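Local coordinates for protein transcription factor cep-1 (Caenorhabditis elegans, PDB 1T4W) that activates transcription by binding the same DNA consensus sequence as p53, promotes apoptosis under genotoxic stress and ensures proper meiotic chromosome segregation, at residues Glu5-Met19 and Lys29-Val43. Sequence-based numbering, arbitrary orientation.
Sequences EIDVLKQKVAKSSDM and KYLWTKMGCLVPIQV
Strand pairing and core packing join Glu5-Met19 to Lys29-Val43 in the beta sandwich of this p53-family DNA-binding domain. Strand 5-8 is an edge strand of one sheet and runs antiparallel to strand 39-43. Asp7 and Gln42 form its hydrogen-bonded pair, and the bond from Gln42 N to Asp7 O (2.8 Å) is nearly straight at 169°. Strand 29-33 belongs to the other sheet, where Met19 and Thr33 form an antiparallel non-hydrogen-bonded pair and Lys34 N bonds to Asp18 O (2.9 Å). Between the sheets, Val8 CG1 meets Leu31 CD1, with Val39 CG1 and Ile41 CD1 beside it, each at 4.0 Å.

Lys29 crosses from its own sheet to the edge of the other. With CG anti to the carbonyl carbon (chi1 -50°) and the rest of the chain extended, NZ arrives at strand 5-8. There it forms salt bridges to Glu5 OE1 and Asp7 OD1 and a hydrogen bond to Ile6 O, each 2.8 Å. It comes nearly along the C-O axis of Glu5 but from above the carboxylate plane of Asp7. A methionine in its place would probably leave the carboxylates of Glu5 and Asp7 without their shared positive partner.

Pro40 packs against helix 10-13. Its ring touches Leu9 CB at the N-cap, Lys12 CE and Val13 CG2, and its carbonyl accepts from Leu9 N. Nearer the zinc end, Lys34 NZ makes a weak salt bridge to Asp18 OD1. Met19 is bent at chi3 (72°), which turns its methyl toward Leu38, with CE 3.8 Å from both Cys37 CB and Val39 CG2.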
ATOM      1  N   GLU A   5       6.953   9.229  -3.684  1.00 25.21           N
ATOM      2  CA  GLU A   5       7.216   7.850  -4.056  1.00 24.93           C
ATOM      3  C   GLU A   5       6.953   6.958  -2.875  1.00 27.78           C
ATOM      4  O   GLU A   5       7.151   7.374  -1.731  1.00 19.57           O
ATOM      5  CB  GLU A   5       8.684   7.645  -4.443  1.00 25.13           C
ATOM      6  CG  GLU A   5       9.148   8.362  -5.700  1.00 35.32           C
ATOM      7  CD  GLU A   5       8.546   7.774  -6.954  1.00 44.18           C
ATOM      8  OE1 GLU A   5       8.454   6.530  -7.049  1.00 47.50           O
ATOM      9  OE2 GLU A   5       8.176   8.554  -7.852  1.00 50.43           O
ATOM     10  N   ILE A   6       6.482   5.742  -3.147  1.00 19.80           N
ATOM     11  CA  ILE A   6       6.296   4.780  -2.083  1.00 20.76           C
ATOM     12  C   ILE A   6       7.183   3.586  -2.477  1.00 21.56           C
ATOM     13  O   ILE A   6       7.231   3.205  -3.634  1.00 20.26           O
ATOM     14  CB  ILE A   6       4.811   4.372  -1.894  1.00 18.88           C
ATOM     15  CG1 ILE A   6       4.735   3.284  -0.823  1.00 23.36           C
ATOM     16  CG2 ILE A   6       4.178   3.944  -3.231  1.00 20.21           C
ATOM     17  CD1 ILE A   6       3.341   2.973  -0.305  1.00 15.00           C
ATOM     18  N   ASP A   7       7.926   3.035  -1.522  1.00 17.61           N
ATOM     19  CA  ASP A   7       8.803   1.904  -1.808  1.00 24.20           C
ATOM     20  C   ASP A   7       8.937   1.033  -0.574  1.00 20.67           C
ATOM     21  O   ASP A   7       8.593   1.453   0.524  1.00 18.39           O
ATOM     22  CB  ASP A   7      10.210   2.387  -2.181  1.00 22.29           C
ATOM     23  CG  ASP A   7      10.259   3.090  -3.505  1.00 33.40           C
ATOM     24  OD1 ASP A   7      10.268   2.398  -4.549  1.00 33.90           O
ATOM     25  OD2 ASP A   7      10.287   4.344  -3.489  1.00 31.21           O
ATOM     26  N   VAL A   8       9.439  -0.184  -0.736  1.00 23.46           N
ATOM     27  CA  VAL A   8       9.663  -0.997   0.456  1.00 29.36           C
ATOM     28  C   VAL A   8      11.115  -0.664   0.843  1.00 29.13           C
ATOM     29  O   VAL A   8      11.860  -0.138   0.029  1.00 34.90           O
ATOM     30  CB  VAL A   8       9.547  -2.514   0.176  1.00 30.90           C
ATOM     31  CG1 VAL A   8       8.132  -2.853  -0.333  1.00 22.25           C
ATOM     32  CG2 VAL A   8      10.624  -2.934  -0.824  1.00 43.55           C
ATOM     33  N   LEU A   9      11.504  -0.931   2.081  1.00 29.66           N
ATOM     34  CA  LEU A   9      12.880  -0.683   2.500  1.00 23.18           C
ATOM     35  C   LEU A   9      13.703  -1.826   1.903  1.00 30.39           C
ATOM     36  O   LEU A   9      13.790  -2.899   2.483  1.00 27.81           O
ATOM     37  CB  LEU A   9      12.972  -0.702   4.022  1.00 25.28           C
ATOM     38  CG  LEU A   9      14.320  -0.382   4.667  1.00 45.38           C
ATOM     39  CD1 LEU A   9      14.847   0.959   4.140  1.00 51.23           C
ATOM     40  CD2 LEU A   9      14.147  -0.332   6.181  1.00 45.10           C
ATOM     41  N   LYS A  10      14.298  -1.576   0.741  1.00 25.42           N
ATOM     42  CA  LYS A  10      15.063  -2.568   0.005  1.00 45.45           C
ATOM     43  C   LYS A  10      16.083  -3.385   0.768  1.00 49.50           C
ATOM     44  O   LYS A  10      16.175  -4.597   0.577  1.00 45.64           O
ATOM     45  CB  LYS A  10      15.723  -1.905  -1.205  1.00 47.54           C
ATOM     46  CG  LYS A  10      14.712  -1.479  -2.266  1.00 58.61           C
ATOM     47  CD  LYS A  10      13.729  -2.620  -2.568  1.00 66.47           C
ATOM     48  CE  LYS A  10      14.460  -3.904  -3.009  1.00 75.40           C
ATOM     49  NZ  LYS A  10      13.828  -5.169  -2.509  1.00 41.01           N
ATOM     50  N   GLN A  11      16.846  -2.737   1.633  1.00 43.57           N
ATOM     51  CA  GLN A  11      17.851  -3.444   2.406  1.00 54.86           C
ATOM     52  C   GLN A  11      17.265  -4.735   2.956  1.00 49.10           C
ATOM     53  O   GLN A  11      17.755  -5.823   2.672  1.00 58.88           O
ATOM     54  CB  GLN A  11      18.350  -2.585   3.577  1.00 62.97           C
ATOM     55  CG  GLN A  11      19.057  -1.289   3.191  1.00 70.36           C
ATOM     56  CD  GLN A  11      18.102  -0.167   2.809  1.00 77.20           C
ATOM     57  OE1 GLN A  11      17.463  -0.199   1.752  1.00 71.71           O
ATOM     58  NE2 GLN A  11      18.002   0.838   3.677  1.00 77.09           N
ATOM     59  N   LYS A  12      16.200  -4.613   3.731  1.00 46.92           N
ATOM     60  CA  LYS A  12      15.582  -5.782   4.337  1.00 47.34           C
ATOM     61  C   LYS A  12      14.838  -6.692   3.368  1.00 38.63           C
ATOM     62  O   LYS A  12      14.935  -7.912   3.453  1.00 49.99           O
ATOM     63  CB  LYS A  12      14.642  -5.344   5.451  1.00 52.38           C
ATOM     64  CG  LYS A  12      15.288  -4.400   6.443  1.00 61.26           C
ATOM     65  CD  LYS A  12      14.626  -4.517   7.805  1.00 70.49           C
ATOM     66  CE  LYS A  12      13.133  -4.250   7.732  1.00 67.03           C
ATOM     67  NZ  LYS A  12      12.465  -4.607   9.014  1.00 70.24           N
ATOM     68  N   VAL A  13      14.103  -6.110   2.436  1.00 43.21           N
ATOM     69  CA  VAL A  13      13.345  -6.917   1.491  1.00 48.69           C
ATOM     70  C   VAL A  13      14.214  -7.746   0.538  1.00 42.51           C
ATOM     71  O   VAL A  13      13.875  -8.881   0.213  1.00 49.14           O
ATOM     72  CB  VAL A  13      12.372  -6.021   0.688  1.00 45.92           C
ATOM     73  CG1 VAL A  13      11.679  -6.822  -0.423  1.00 47.10           C
ATOM     74  CG2 VAL A  13      11.334  -5.435   1.647  1.00 49.47           C
ATOM     75  N   ALA A  14      15.338  -7.172   0.124  1.00 46.04           N
ATOM     76  CA  ALA A  14      16.292  -7.786  -0.801  1.00 33.80           C
ATOM     77  C   ALA A  14      16.338  -9.318  -0.931  1.00 38.25           C
ATOM     78  O   ALA A  14      16.143  -9.847  -2.026  1.00 40.26           O
ATOM     79  CB  ALA A  14      17.696  -7.254  -0.504  1.00 40.00           C
ATOM     80  N   LYS A  15      16.600 -10.032   0.159  1.00 31.43           N
ATOM     81  CA  LYS A  15      16.678 -11.497   0.092  1.00 35.27           C
ATOM     82  C   LYS A  15      15.726 -12.228   1.025  1.00 43.06           C
ATOM     83  O   LYS A  15      15.924 -13.406   1.314  1.00 34.68           O
ATOM     84  CB  LYS A  15      18.108 -11.958   0.381  1.00 42.01           C
ATOM     85  CG  LYS A  15      19.146 -11.335  -0.546  1.00 43.01           C
ATOM     86  CD  LYS A  15      20.486 -12.028  -0.427  1.00 53.06           C
ATOM     87  CE  LYS A  15      21.484 -11.481  -1.440  1.00 53.48           C
ATOM     88  NZ  LYS A  15      22.757 -12.258  -1.419  1.00 53.11           N
ATOM     89  N   SER A  16      14.687 -11.537   1.483  1.00 32.93           N
ATOM     90  CA  SER A  16      13.725 -12.133   2.395  1.00 22.37           C
ATOM     91  C   SER A  16      12.914 -13.258   1.749  1.00 30.98           C
ATOM     92  O   SER A  16      12.580 -13.195   0.567  1.00 27.53           O
ATOM     93  CB  SER A  16      12.751 -11.060   2.902  1.00 21.93           C
ATOM     94  OG  SER A  16      11.603 -11.666   3.457  1.00 23.60           O
ATOM     95  N   SER A  17      12.596 -14.284   2.533  1.00 26.15           N
ATOM     96  CA  SER A  17      11.787 -15.394   2.040  1.00 35.31           C
ATOM     97  C   SER A  17      10.323 -15.000   2.063  1.00 30.79           C
ATOM     98  O   SER A  17       9.529 -15.513   1.286  1.00 35.37           O
ATOM     99  CB  SER A  17      11.951 -16.639   2.925  1.00 27.39           C
ATOM    100  OG  SER A  17      13.259 -17.172   2.834  1.00 54.58           O
ATOM    101  N   ASP A  18       9.987 -14.072   2.955  1.00 26.30           N
ATOM    102  CA  ASP A  18       8.611 -13.623   3.168  1.00 28.15           C
ATOM    103  C   ASP A  18       8.039 -12.536   2.290  1.00 26.97           C
ATOM    104  O   ASP A  18       6.832 -12.277   2.358  1.00 23.24           O
ATOM    105  CB  ASP A  18       8.442 -13.152   4.610  1.00 31.94           C
ATOM    106  CG  ASP A  18       8.798 -14.216   5.602  1.00 35.79           C
ATOM    107  OD1 ASP A  18       8.902 -15.390   5.185  1.00 34.67           O
ATOM    108  OD2 ASP A  18       8.956 -13.868   6.789  1.00 32.50           O
ATOM    109  N   MET A  19       8.889 -11.871   1.516  1.00 24.96           N
ATOM    110  CA  MET A  19       8.431 -10.782   0.649  1.00 22.21           C
ATOM    111  C   MET A  19       9.477 -10.462  -0.390  1.00 18.88           C
ATOM    112  O   MET A  19      10.649 -10.771  -0.212  1.00 23.94           O
ATOM    113  CB  MET A  19       8.142  -9.535   1.482  1.00 15.85           C
ATOM    114  CG  MET A  19       9.311  -9.152   2.392  1.00 25.54           C
ATOM    115  SD  MET A  19       8.839  -7.954   3.661  1.00 25.88           S
ATOM    116  CE  MET A  19       7.826  -9.015   4.744  1.00 21.30           C
ATOM    117  N   LYS A  29       5.578  -0.441  -9.738  1.00 22.21           N
ATOM    118  CA  LYS A  29       6.037  -1.236  -8.611  1.00 18.47           C
ATOM    119  C   LYS A  29       5.169  -2.412  -8.213  1.00 19.84           C
ATOM    120  O   LYS A  29       3.950  -2.291  -8.118  1.00 20.87           O
ATOM    121  CB  LYS A  29       6.254  -0.307  -7.433  1.00 23.48           C
ATOM    122  CG  LYS A  29       7.103   0.892  -7.854  1.00 30.53           C
ATOM    123  CD  LYS A  29       7.397   1.802  -6.714  1.00 25.09           C
ATOM    124  CE  LYS A  29       8.318   2.929  -7.180  1.00 25.70           C
ATOM    125  NZ  LYS A  29       8.466   3.877  -6.080  1.00 27.95           N
ATOM    126  N   TYR A  30       5.821  -3.542  -7.954  1.00 19.62           N
ATOM    127  CA  TYR A  30       5.129  -4.777  -7.575  1.00 26.44           C
ATOM    128  C   TYR A  30       5.656  -5.352  -6.275  1.00 23.20           C
ATOM    129  O   TYR A  30       6.864  -5.448  -6.056  1.00 21.92           O
ATOM    130  CB  TYR A  30       5.284  -5.839  -8.671  1.00 20.23           C
ATOM    131  CG  TYR A  30       4.624  -5.481  -9.985  1.00 18.01           C
ATOM    132  CD1 TYR A  30       5.051  -4.382 -10.729  1.00 17.79           C
ATOM    133  CD2 TYR A  30       3.554  -6.236 -10.472  1.00 14.42           C
ATOM    134  CE1 TYR A  30       4.428  -4.037 -11.929  1.00 21.00           C
ATOM    135  CE2 TYR A  30       2.925  -5.905 -11.668  1.00 20.21           C
ATOM    136  CZ  TYR A  30       3.368  -4.808 -12.390  1.00 30.08           C
ATOM    137  OH  TYR A  30       2.761  -4.508 -13.583  1.00 29.74           O
ATOM    138  N   LEU A  31       4.737  -5.740  -5.407  1.00 21.04           N
ATOM    139  CA  LEU A  31       5.105  -6.345  -4.135  1.00 18.04           C
ATOM    140  C   LEU A  31       4.424  -7.711  -3.960  1.00 17.73           C
ATOM    141  O   LEU A  31       3.246  -7.871  -4.282  1.00 16.98           O
ATOM    142  CB  LEU A  31       4.681  -5.445  -2.958  1.00 16.18           C
ATOM    143  CG  LEU A  31       4.728  -6.107  -1.569  1.00 23.61           C
ATOM    144  CD1 LEU A  31       6.178  -6.235  -1.106  1.00 19.82           C
ATOM    145  CD2 LEU A  31       3.925  -5.263  -0.563  1.00 20.59           C
ATOM    146  N   TRP A  32       5.178  -8.692  -3.478  1.00 18.04           N
ATOM    147  CA  TRP A  32       4.614 -10.007  -3.173  1.00 20.58           C
ATOM    148  C   TRP A  32       5.047 -10.205  -1.737  1.00 21.58           C
ATOM    149  O   TRP A  32       6.207  -9.955  -1.411  1.00 19.06           O
ATOM    150  CB  TRP A  32       5.223 -11.126  -4.032  1.00 19.19           C
ATOM    151  CG  TRP A  32       4.975 -10.987  -5.526  1.00 17.39           C
ATOM    152  CD1 TRP A  32       3.993 -11.587  -6.266  1.00 18.72           C
ATOM    153  CD2 TRP A  32       5.736 -10.195  -6.435  1.00 13.65           C
ATOM    154  NE1 TRP A  32       4.103 -11.225  -7.590  1.00 11.74           N
ATOM    155  CE2 TRP A  32       5.164 -10.366  -7.720  1.00 17.99           C
ATOM    156  CE3 TRP A  32       6.847  -9.351  -6.288  1.00 17.56           C
ATOM    157  CZ2 TRP A  32       5.668  -9.723  -8.854  1.00 15.58           C
ATOM    158  CZ3 TRP A  32       7.348  -8.711  -7.416  1.00 19.02           C
ATOM    159  CH2 TRP A  32       6.758  -8.904  -8.683  1.00 19.93           C
ATOM    160  N   THR A  33       4.132 -10.641  -0.879  1.00 16.37           N
ATOM    161  CA  THR A  33       4.471 -10.878   0.535  1.00 15.26           C
ATOM    162  C   THR A  33       3.534 -11.933   1.104  1.00 23.20           C
ATOM    163  O   THR A  33       2.454 -12.161   0.561  1.00 20.86           O
ATOM    164  CB  THR A  33       4.300  -9.570   1.377  1.00 11.40           C
ATOM    165  OG1 THR A  33       4.482  -9.839   2.776  1.00 17.09           O
ATOM    166  CG2 THR A  33       2.907  -8.989   1.162  1.00 15.21           C
ATOM    167  N   LYS A  34       3.953 -12.588   2.185  1.00 21.40           N
ATOM    168  CA  LYS A  34       3.091 -13.571   2.843  1.00 26.50           C
ATOM    169  C   LYS A  34       2.213 -12.750   3.777  1.00 26.07           C
ATOM    170  O   LYS A  34       2.574 -11.623   4.120  1.00 17.61           O
ATOM    171  CB  LYS A  34       3.908 -14.528   3.718  1.00 16.32           C
ATOM    172  CG  LYS A  34       4.915 -15.402   3.008  1.00 23.53           C
ATOM    173  CD  LYS A  34       5.533 -16.271   4.059  1.00 30.86           C
ATOM    174  CE  LYS A  34       6.659 -17.105   3.520  1.00 40.07           C
ATOM    175  NZ  LYS A  34       7.104 -18.039   4.589  1.00 47.74           N
ATOM    176  N   MET A  35       1.074 -13.292   4.206  1.00 18.41           N
ATOM    177  CA  MET A  35       0.246 -12.533   5.140  1.00 26.93           C
ATOM    178  C   MET A  35       0.881 -12.668   6.531  1.00 25.99           C
ATOM    179  O   MET A  35       1.713 -13.544   6.746  1.00 22.96           O
ATOM    180  CB  MET A  35      -1.213 -13.031   5.133  1.00 33.60           C
ATOM    181  CG  MET A  35      -1.478 -14.396   5.719  1.00 35.90           C
ATOM    182  SD  MET A  35      -3.296 -14.650   5.989  1.00 31.65           S
ATOM    183  CE  MET A  35      -3.472 -14.015   7.647  1.00 44.53           C
ATOM    184  N   GLY A  36       0.522 -11.795   7.464  1.00 19.64           N
ATOM    185  CA  GLY A  36       1.112 -11.883   8.792  1.00 17.06           C
ATOM    186  C   GLY A  36       2.584 -11.493   8.866  1.00 23.84           C
ATOM    187  O   GLY A  36       3.249 -11.789   9.850  1.00 26.65           O
ATOM    188  N   CYS A  37       3.118 -10.843   7.839  1.00 24.61           N
ATOM    189  CA  CYS A  37       4.529 -10.440   7.877  1.00 23.53           C
ATOM    190  C   CYS A  37       4.659  -8.930   7.749  1.00 28.20           C
ATOM    191  O   CYS A  37       3.932  -8.301   6.971  1.00 21.73           O
ATOM    192  CB  CYS A  37       5.336 -11.123   6.753  1.00 27.38           C
ATOM    193  SG  CYS A  37       5.435 -12.940   6.949  1.00 31.60           S
ATOM    194  N   LEU A  38       5.589  -8.364   8.512  1.00 22.34           N
ATOM    195  CA  LEU A  38       5.830  -6.921   8.519  1.00 37.44           C
ATOM    196  C   LEU A  38       6.583  -6.480   7.285  1.00 25.36           C
ATOM    197  O   LEU A  38       7.730  -6.872   7.075  1.00 28.41           O
ATOM    198  CB  LEU A  38       6.617  -6.516   9.771  1.00 25.96           C
ATOM    199  CG  LEU A  38       5.850  -6.791  11.072  1.00 26.51           C
ATOM    200  CD1 LEU A  38       6.784  -6.652  12.271  1.00 34.20           C
ATOM    201  CD2 LEU A  38       4.674  -5.838  11.176  1.00 27.70           C
ATOM    202  N   VAL A  39       5.925  -5.692   6.444  1.00 28.36           N
ATOM    203  CA  VAL A  39       6.569  -5.197   5.239  1.00 15.48           C
ATOM    204  C   VAL A  39       7.005  -3.756   5.540  1.00 22.26           C
ATOM    205  O   VAL A  39       6.182  -2.898   5.837  1.00 18.86           O
ATOM    206  CB  VAL A  39       5.620  -5.182   4.027  1.00 24.75           C
ATOM    207  CG1 VAL A  39       6.373  -4.704   2.798  1.00 18.78           C
ATOM    208  CG2 VAL A  39       5.024  -6.565   3.793  1.00 16.00           C
ATOM    209  N   PRO A  40       8.314  -3.487   5.463  1.00 22.28           N
ATOM    210  CA  PRO A  40       8.886  -2.159   5.726  1.00 21.96           C
ATOM    211  C   PRO A  40       8.683  -1.191   4.554  1.00 21.79           C
ATOM    212  O   PRO A  40       9.262  -1.356   3.486  1.00 22.80           O
ATOM    213  CB  PRO A  40      10.364  -2.464   5.996  1.00 22.64           C
ATOM    214  CG  PRO A  40      10.630  -3.641   5.075  1.00 25.95           C
ATOM    215  CD  PRO A  40       9.368  -4.496   5.197  1.00 16.27           C
ATOM    216  N   ILE A  41       7.838  -0.194   4.768  1.00 19.92           N
ATOM    217  CA  ILE A  41       7.529   0.799   3.741  1.00 24.15           C
ATOM    218  C   ILE A  41       8.193   2.146   4.049  1.00 20.61           C
ATOM    219  O   ILE A  41       8.346   2.543   5.216  1.00 21.12           O
ATOM    220  CB  ILE A  41       5.997   1.089   3.648  1.00 18.65           C
ATOM    221  CG1 ILE A  41       5.209  -0.197   3.350  1.00 18.21           C
ATOM    222  CG2 ILE A  41       5.725   2.207   2.590  1.00 13.39           C
ATOM    223  CD1 ILE A  41       5.515  -0.839   1.976  1.00 22.34           C
ATOM    224  N   GLN A  42       8.603   2.833   2.997  1.00 17.10           N
ATOM    225  CA  GLN A  42       9.160   4.172   3.162  1.00 23.77           C
ATOM    226  C   GLN A  42       8.459   5.066   2.153  1.00 23.68           C
ATOM    227  O   GLN A  42       8.514   4.796   0.958  1.00 19.71           O
ATOM    228  CB  GLN A  42      10.656   4.200   2.864  1.00 18.91           C
ATOM    229  CG  GLN A  42      11.481   3.329   3.794  1.00 32.34           C
ATOM    230  CD  GLN A  42      12.936   3.746   3.806  1.00 38.45           C
ATOM    231  OE1 GLN A  42      13.562   3.890   2.751  1.00 31.18           O
ATOM    232  NE2 GLN A  42      13.483   3.949   5.003  1.00 31.72           N
ATOM    233  N   VAL A  43       7.777   6.101   2.629  1.00 19.21           N
ATOM    234  CA  VAL A  43       7.113   7.041   1.722  1.00 17.73           C
ATOM    235  C   VAL A  43       7.951   8.332   1.730  1.00 25.53           C
ATOM    236  O   VAL A  43       8.239   8.875   2.788  1.00 22.05           O
ATOM    237  CB  VAL A  43       5.663   7.359   2.178  1.00 19.10           C
ATOM    238  CG1 VAL A  43       5.026   8.411   1.226  1.00 19.10           C
ATOM    239  CG2 VAL A  43       4.815   6.058   2.186  1.00 17.48           C
TER
HETATM  240  O   HOH W   1       5.679   5.123  -5.890  1.00 29.92           O
HETATM  241  O   HOH W   2      10.245   5.589  -0.903  1.00 34.24           O